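Local atomic coordinates of protein BCAM1869 (Burkholderia cenocepacia, PDB entry 4O2H), a protein that is a homologue of RsaM, probably acts as a transcriptional regulator connected with quorum sensing, and binds to copies of itself. Residues 21-25 with 26-30; 46-50 with 51-55; 89-93 with 94-98. All coordinates share one frame; numbering follows the deposited sequence.

Contact 1. Residues 21-25 with 26-30; sequences VRLSE and GALAA
Ser24 OG accepts a hydrogen bond from Ala27 N across 3.1 Å, and at 165° the N-H points almost straight at the oxygen. This is an N-cap bond: Ser24 stands immediately before the helical turn 25-29, whose first amides have no preceding helical carbonyl to bind. The torsion matters here, because chi1 of 71° sets OG between the backbone N and the carbonyl carbon and so swings it over the helix start. The same placement brings OG to 3.3 Å from Ala27 CB, so the methyl lies beside the hydroxyl. Two main-chain bonds then build the turn. Leu28 N gives its hydrogen to Ser24 O at 2.9 Å, and Ala29 N gives its own to Glu25 O at 3.1 Å. Ser24 thus contributes both its hydroxyl and its carbonyl to the opening of the helix.

Apolar contact accompanies the cap. Leu23, the residue before the N-cap, and Leu28, four residues after it, meet through their CD1 methyls at 3.8 Å, with the two side chains crossing at about a right angle. A pair at these positions is a hydrophobic staple, here joining Leu23 of strand 21-24 to the first turn of the helix. A looser touch, Leu23 CB to Ala27 CB at 4.4 Å, adds to it. Glu25 takes no part in the apolar contact: CG lies anti to the backbone N (chi1 177°) and the chain is extended beyond it.

Around this corner, strand 21-24 pairs in parallel with strand 100-103, through main-chain bonds of Val21 and Leu23. The buried Leu28 also packs on Val100 and Ala102 of that strand and on Ala118 and Leu119 of helix 112-125.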
loop_
_atom_site.group_PDB
_atom_site.type_symbol
_atom_site.label_atom_id
_atom_site.label_comp_id
_atom_site.label_asym_id
_atom_site.label_seq_id
_atom_site.Cartn_x
_atom_site.Cartn_y
_atom_site.Cartn_z
ATOM N N VAL A 21 16.395 3.298 7.001
ATOM C CA VAL A 21 16.839 2.470 8.143
ATOM C C VAL A 21 17.964 1.593 7.596
ATOM O O VAL A 21 17.704 0.782 6.710
ATOM C CB VAL A 21 15.674 1.622 8.768
ATOM C CG1 VAL A 21 16.207 0.626 9.819
ATOM C CG2 VAL A 21 14.608 2.534 9.376
ATOM N N ARG A 22 19.201 1.776 8.064
ATOM C CA ARG A 22 20.350 1.036 7.528
ATOM C C ARG A 22 20.587 -0.251 8.270
ATOM O O ARG A 22 20.721 -0.263 9.493
ATOM C CB ARG A 22 21.600 1.897 7.480
ATOM C CG ARG A 22 21.504 2.886 6.325
ATOM C CD ARG A 22 22.666 3.862 6.174
ATOM N NE ARG A 22 22.592 4.439 4.832
ATOM C CZ ARG A 22 21.753 5.410 4.467
ATOM N NH1 ARG A 22 21.707 5.815 3.211
ATOM N NH2 ARG A 22 20.950 5.972 5.358
ATOM N N LEU A 23 20.551 -1.360 7.512
ATOM C CA LEU A 23 20.646 -2.711 8.053
ATOM C C LEU A 23 21.602 -3.555 7.245
ATOM O O LEU A 23 21.563 -3.530 6.010
ATOM C CB LEU A 23 19.240 -3.370 8.045
ATOM C CG LEU A 23 18.120 -2.739 8.868
ATOM C CD1 LEU A 23 16.798 -3.360 8.521
ATOM C CD2 LEU A 23 18.388 -2.877 10.368
ATOM N N SER A 24 22.425 -4.346 7.941
ATOM C CA SER A 24 23.368 -5.266 7.301
ATOM C C SER A 24 22.640 -6.427 6.636
ATOM O O SER A 24 21.493 -6.726 6.966
ATOM C CB SER A 24 24.363 -5.817 8.318
ATOM O OG SER A 24 23.704 -6.714 9.194
ATOM N N GLU A 25 23.349 -7.100 5.729
ATOM C CA GLU A 25 22.931 -8.280 4.978
ATOM C C GLU A 25 22.359 -9.350 5.968
ATOM O O GLU A 25 21.274 -9.887 5.728
ATOM C CB GLU A 25 24.179 -8.787 4.206
ATOM C CG GLU A 25 24.020 -10.056 3.385
ATOM C CD GLU A 25 25.264 -10.529 2.656
ATOM O OE1 GLU A 25 26.306 -10.785 3.311
ATOM O OE2 GLU A 25 25.184 -10.661 1.414
ATOM N N GLY A 26 23.071 -9.564 7.081
ATOM C CA GLY A 26 22.722 -10.496 8.144
ATOM C C GLY A 26 21.512 -10.086 8.949
ATOM O O GLY A 26 20.619 -10.901 9.181
ATOM N N ALA A 27 21.485 -8.823 9.395
ATOM C CA ALA A 27 20.371 -8.223 10.138
ATOM C C ALA A 27 19.049 -8.291 9.333
ATOM O O ALA A 27 17.973 -8.409 9.923
ATOM C CB ALA A 27 20.695 -6.772 10.456
ATOM N N LEU A 28 19.166 -8.212 7.996
ATOM C CA LEU A 28 18.095 -8.251 7.009
ATOM C C LEU A 28 17.595 -9.683 6.835
ATOM O O LEU A 28 16.385 -9.894 6.689
ATOM C CB LEU A 28 18.614 -7.667 5.681
ATOM C CG LEU A 28 17.715 -6.759 4.841
ATOM C CD1 LEU A 28 16.783 -5.886 5.678
ATOM C CD2 LEU A 28 18.528 -5.920 3.919
ATOM N N ALA A 29 18.512 -10.670 6.893
ATOM C CA ALA A 29 18.170 -12.094 6.833
ATOM C C ALA A 29 17.417 -12.538 8.120
ATOM O O ALA A 29 16.766 -13.572 8.086
ATOM C CB ALA A 29 19.422 -12.950 6.626
ATOM N N ALA A 30 17.472 -11.750 9.229
ATOM C CA ALA A 30 16.730 -12.068 10.458
ATOM C C ALA A 30 15.583 -11.071 10.704
ATOM O O ALA A 30 14.944 -11.125 11.752
ATOM C CB ALA A 30 17.672 -12.096 11.654
#

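Contact 2. Residues 46-50 with 51-55; sequences AELRD and NAIDA
Arg49 and Ala55 meet across the C-terminal end of helix 42-50, where a Schellman motif turns the chain toward strand 55-65. Ala52, with positive phi, is its C-prime residue: Ile53 N binds Leu48 O at 3.0 Å, while Ala52 N reaches Arg49 O in a weak bond. Arg49 leaves the helix with CB directed away from the loop, yet its outer half returns to it. CB is only loosely near Ile53 O; CG, anti to the carbonyl carbon (chi1 -84°), comes within 3.7 Å of that oxygen. From CG the chain runs extended to NE, and CD passes at the margin of contact with Ala55 O. NE then donates to Ala55 O at 3.0 Å, nearly in line with the C=O bond, and NH2 adds a weak bond to the same oxygen. The carbonyl therefore sits at one edge of the guanidinium, near its plane, gripped by two N-H groups. Beyond, NH2 lies close to Arg84 NH2, a like charge probably eased by the salt bridge of Arg84 with Asp54.

On the other flank Leu48 CD2 touches Ile53 CD1 at 3.8 Å, the apolar pair that commonly accompanies this motif, and both side chains rest on Tyr81 of strand 74-83. Leu48 O also accepts from Asn51 N at 3.0 Å, so Asn51 N and Ile53 N hold it from opposite faces of its carbonyl plane.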
loop_
_atom_site.group_PDB
_atom_site.type_symbol
_atom_site.label_atom_id
_atom_site.label_comp_id
_atom_site.label_asym_id
_atom_site.label_seq_id
_atom_site.Cartn_x
_atom_site.Cartn_y
_atom_site.Cartn_z
ATOM N N ALA A 46 -5.066 -6.252 -15.210
ATOM C CA ALA A 46 -5.257 -6.069 -16.651
ATOM C C ALA A 46 -3.929 -5.688 -17.296
ATOM O O ALA A 46 -3.624 -6.146 -18.402
ATOM C CB ALA A 46 -6.314 -4.997 -16.933
ATOM N N GLU A 47 -3.155 -4.853 -16.595
ATOM C CA GLU A 47 -1.874 -4.347 -17.031
ATOM C C GLU A 47 -0.883 -5.506 -17.283
ATOM O O GLU A 47 -0.273 -5.544 -18.347
ATOM C CB GLU A 47 -1.365 -3.369 -15.979
ATOM C CG GLU A 47 -0.146 -2.549 -16.358
ATOM C CD GLU A 47 0.285 -1.650 -15.216
ATOM O OE1 GLU A 47 -0.415 -0.645 -14.947
ATOM O OE2 GLU A 47 1.299 -1.976 -14.560
ATOM N N LEU A 48 -0.759 -6.461 -16.332
ATOM C CA LEU A 48 0.107 -7.643 -16.428
ATOM C C LEU A 48 -0.348 -8.562 -17.573
ATOM O O LEU A 48 0.490 -9.055 -18.335
ATOM C CB LEU A 48 0.099 -8.424 -15.105
ATOM C CG LEU A 48 0.752 -7.789 -13.862
ATOM C CD1 LEU A 48 0.314 -8.484 -12.637
ATOM C CD2 LEU A 48 2.270 -7.872 -13.900
ATOM N N ARG A 49 -1.679 -8.781 -17.694
ATOM C CA ARG A 49 -2.268 -9.626 -18.729
ATOM C C ARG A 49 -1.992 -9.065 -20.123
ATOM O O ARG A 49 -1.841 -9.832 -21.059
ATOM C CB ARG A 49 -3.779 -9.778 -18.517
ATOM C CG ARG A 49 -4.134 -10.881 -17.527
ATOM C CD ARG A 49 -5.604 -10.822 -17.198
ATOM N NE ARG A 49 -5.988 -11.827 -16.211
ATOM C CZ ARG A 49 -7.167 -11.853 -15.596
ATOM N NH1 ARG A 49 -8.078 -10.919 -15.852
ATOM N NH2 ARG A 49 -7.443 -12.806 -14.713
ATOM N N ASP A 50 -1.869 -7.738 -20.230
ATOM C CA ASP A 50 -1.559 -6.977 -21.439
ATOM C C ASP A 50 -0.094 -7.156 -21.843
ATOM O O ASP A 50 0.265 -6.965 -23.012
ATOM C CB ASP A 50 -1.831 -5.498 -21.181
ATOM C CG ASP A 50 -2.563 -4.835 -22.310
ATOM O OD1 ASP A 50 -3.793 -4.640 -22.182
ATOM O OD2 ASP A 50 -1.909 -4.508 -23.329
ATOM N N ASN A 51 0.744 -7.510 -20.860
ATOM C CA ASN A 51 2.174 -7.742 -21.040
ATOM C C ASN A 51 2.471 -9.249 -21.011
ATOM O O ASN A 51 3.542 -9.645 -20.578
ATOM C CB ASN A 51 2.988 -6.973 -19.968
ATOM C CG ASN A 51 2.706 -5.492 -19.961
ATOM O OD1 ASN A 51 2.334 -4.898 -20.983
ATOM N ND2 ASN A 51 2.858 -4.866 -18.802
ATOM N N ALA A 52 1.500 -10.080 -21.461
ATOM C CA ALA A 52 1.586 -11.544 -21.617
ATOM C C ALA A 52 1.823 -12.346 -20.306
ATOM O O ALA A 52 2.235 -13.518 -20.365
ATOM C CB ALA A 52 2.662 -11.908 -22.650
ATOM N N ILE A 53 1.496 -11.767 -19.148
ATOM C CA ILE A 53 1.616 -12.506 -17.891
ATOM C C ILE A 53 0.253 -13.170 -17.659
ATOM O O ILE A 53 -0.764 -12.469 -17.639
ATOM C CB ILE A 53 2.091 -11.583 -16.726
ATOM C CG1 ILE A 53 3.591 -11.252 -16.887
ATOM C CG2 ILE A 53 1.817 -12.182 -15.344
ATOM C CD1 ILE A 53 3.958 -9.827 -16.658
ATOM N N ASP A 54 0.226 -14.518 -17.508
ATOM C CA ASP A 54 -1.008 -15.256 -17.233
ATOM C C ASP A 54 -1.311 -15.237 -15.706
ATOM O O ASP A 54 -1.063 -16.217 -14.989
ATOM C CB ASP A 54 -0.962 -16.703 -17.788
ATOM C CG ASP A 54 -2.338 -17.362 -17.856
ATOM O OD1 ASP A 54 -3.356 -16.628 -17.786
ATOM O OD2 ASP A 54 -2.400 -18.608 -17.974
ATOM N N ALA A 55 -1.829 -14.093 -15.223
ATOM C CA ALA A 55 -2.124 -13.916 -13.803
ATOM C C ALA A 55 -3.613 -14.065 -13.517
ATOM O O ALA A 55 -4.455 -13.538 -14.243
ATOM C CB ALA A 55 -1.627 -12.561 -13.317
#

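Contact 3. Residues 89-93 with 94-98; sequences FVIAG and GDVRS
Ile91 O accepts from Gly94 N at 3.1 Å, the shortest hydrogen bond between 89-93 and 94-98, with an N-H...O angle of 160°. The amide comes from well above the carbonyl plane. One residue on, Asp95 N binds Ala92 O in the same manner at 3.2 Å, again from above the plane. The two bonds close overlapping beta turns. Ala92 and Gly93 form the corners of the first, with type II angles; Gly93 and Gly94, both at positive phi, form those of the second, which is close to type I'.

Of the Ile91 side chain only the CG2 branch meets 94-98. Anti to the backbone N, it points at the chain just past the turns, 3.4 Å from Asp95 O. The same methyl meets Val96 CG2 at 4.1 Å, an apolar contact between the residues that flank the two turns. This small patch continues into helix 112-125, where Ile91 packs on Ala120 and Leu123 and Val96 on Leu119.

Arg97 forms a salt bridge with Glu62 of its own chain and packs on Tyr60 of the second subunit. Main-chain bonds to strand 74-83 are made by Val90 with Tyr81 before the turns, by Ala92 with Asp79 at their start and by Arg97 with Gly77 after them. The arrangement is thus a bulge-like interruption, made of two consecutive turns, within the strand that is outermost, in this chain, of the four-stranded antiparallel sheet.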
loop_
_atom_site.group_PDB
_atom_site.type_symbol
_atom_site.label_atom_id
_atom_site.label_comp_id
_atom_site.label_asym_id
_atom_site.label_seq_id
_atom_site.Cartn_x
_atom_site.Cartn_y
_atom_site.Cartn_z
ATOM N N PHE A 89 2.511 -17.422 -6.080
ATOM C CA PHE A 89 2.536 -15.987 -5.837
ATOM C C PHE A 89 3.892 -15.469 -6.207
ATOM O O PHE A 89 4.889 -16.113 -5.890
ATOM C CB PHE A 89 2.235 -15.668 -4.382
ATOM C CG PHE A 89 0.769 -15.764 -4.059
ATOM C CD1 PHE A 89 0.203 -16.975 -3.684
ATOM C CD2 PHE A 89 -0.040 -14.637 -4.101
ATOM C CE1 PHE A 89 -1.144 -17.054 -3.341
ATOM C CE2 PHE A 89 -1.388 -14.720 -3.752
ATOM C CZ PHE A 89 -1.923 -15.922 -3.349
ATOM N N VAL A 90 3.928 -14.331 -6.916
ATOM C CA VAL A 90 5.123 -13.730 -7.475
ATOM C C VAL A 90 5.187 -12.247 -7.099
ATOM O O VAL A 90 4.191 -11.545 -7.251
ATOM C CB VAL A 90 5.147 -13.887 -9.048
ATOM C CG1 VAL A 90 6.457 -13.372 -9.658
ATOM C CG2 VAL A 90 4.859 -15.318 -9.514
ATOM N N ILE A 91 6.382 -11.761 -6.710
ATOM C CA ILE A 91 6.680 -10.346 -6.512
ATOM C C ILE A 91 6.879 -9.786 -7.893
ATOM O O ILE A 91 7.834 -10.174 -8.571
ATOM C CB ILE A 91 7.896 -10.074 -5.600
ATOM C CG1 ILE A 91 7.713 -10.748 -4.225
ATOM C CG2 ILE A 91 8.091 -8.527 -5.459
ATOM C CD1 ILE A 91 8.743 -10.433 -3.162
ATOM N N ALA A 92 5.962 -8.918 -8.338
ATOM C CA ALA A 92 5.984 -8.313 -9.659
ATOM C C ALA A 92 7.290 -7.497 -9.888
ATOM O O ALA A 92 7.574 -6.533 -9.168
ATOM C CB ALA A 92 4.749 -7.438 -9.839
ATOM N N GLY A 93 8.092 -7.952 -10.854
ATOM C CA GLY A 93 9.372 -7.348 -11.234
ATOM C C GLY A 93 10.473 -7.456 -10.188
ATOM O O GLY A 93 11.545 -6.861 -10.356
ATOM N N GLY A 94 10.196 -8.192 -9.103
ATOM C CA GLY A 94 11.080 -8.322 -7.945
ATOM C C GLY A 94 11.210 -6.985 -7.235
ATOM O O GLY A 94 12.115 -6.811 -6.424
ATOM N N ASP A 95 10.335 -6.002 -7.577
ATOM C CA ASP A 95 10.336 -4.651 -7.026
ATOM C C ASP A 95 9.766 -4.652 -5.624
ATOM O O ASP A 95 8.698 -5.194 -5.391
ATOM C CB ASP A 95 9.544 -3.682 -7.913
ATOM C CG ASP A 95 10.199 -3.385 -9.247
ATOM O OD1 ASP A 95 11.402 -3.054 -9.256
ATOM O OD2 ASP A 95 9.489 -3.424 -10.286
ATOM N N VAL A 96 10.482 -4.064 -4.690
ATOM C CA VAL A 96 10.077 -4.018 -3.291
ATOM C C VAL A 96 10.282 -2.596 -2.834
ATOM O O VAL A 96 11.385 -2.060 -2.996
ATOM C CB VAL A 96 10.883 -5.051 -2.439
ATOM C CG1 VAL A 96 10.795 -4.749 -0.948
ATOM C CG2 VAL A 96 10.438 -6.483 -2.723
ATOM N N ARG A 97 9.220 -1.975 -2.290
ATOM C CA ARG A 97 9.296 -0.635 -1.756
ATOM C C ARG A 97 9.431 -0.737 -0.246
ATOM O O ARG A 97 8.677 -1.470 0.382
ATOM C CB ARG A 97 8.084 0.209 -2.174
ATOM C CG ARG A 97 8.218 1.697 -1.808
ATOM C CD ARG A 97 7.499 2.082 -0.514
ATOM N NE ARG A 97 6.070 1.843 -0.664
ATOM C CZ ARG A 97 5.339 1.042 0.100
ATOM N NH1 ARG A 97 5.878 0.456 1.181
ATOM N NH2 ARG A 97 4.051 0.871 -0.161
ATOM N N SER A 98 10.401 0.000 0.336
ATOM C CA SER A 98 10.648 0.009 1.776
ATOM C C SER A 98 11.329 1.282 2.218
ATOM O O SER A 98 11.652 2.130 1.389
ATOM C CB SER A 98 11.510 -1.189 2.187
ATOM O OG SER A 98 12.836 -1.009 1.720
#

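Overall arrangement
The three contacts follow one another along the chain, and each is a local feature of the backbone: a helix start in contact 1, a helix end in contact 2 and an interrupted strand in contact 3. Contacts 1 and 2 lie on opposite sides of the chain's centre, their own centres 34 Å apart. Contact 3 is nearer the middle, with its centre 18 Å from that of contact 1 and 15 Å from that of contact 2; none touches another. Helix 112-125 links 21-30 with 89-98, since Leu28 and Val96 both pack on Leu119. Strand 74-83 joins contacts 2 and 3, Tyr81 being touched by Leu48, Ile53 and Val90. Contact 3 also reaches the second subunit.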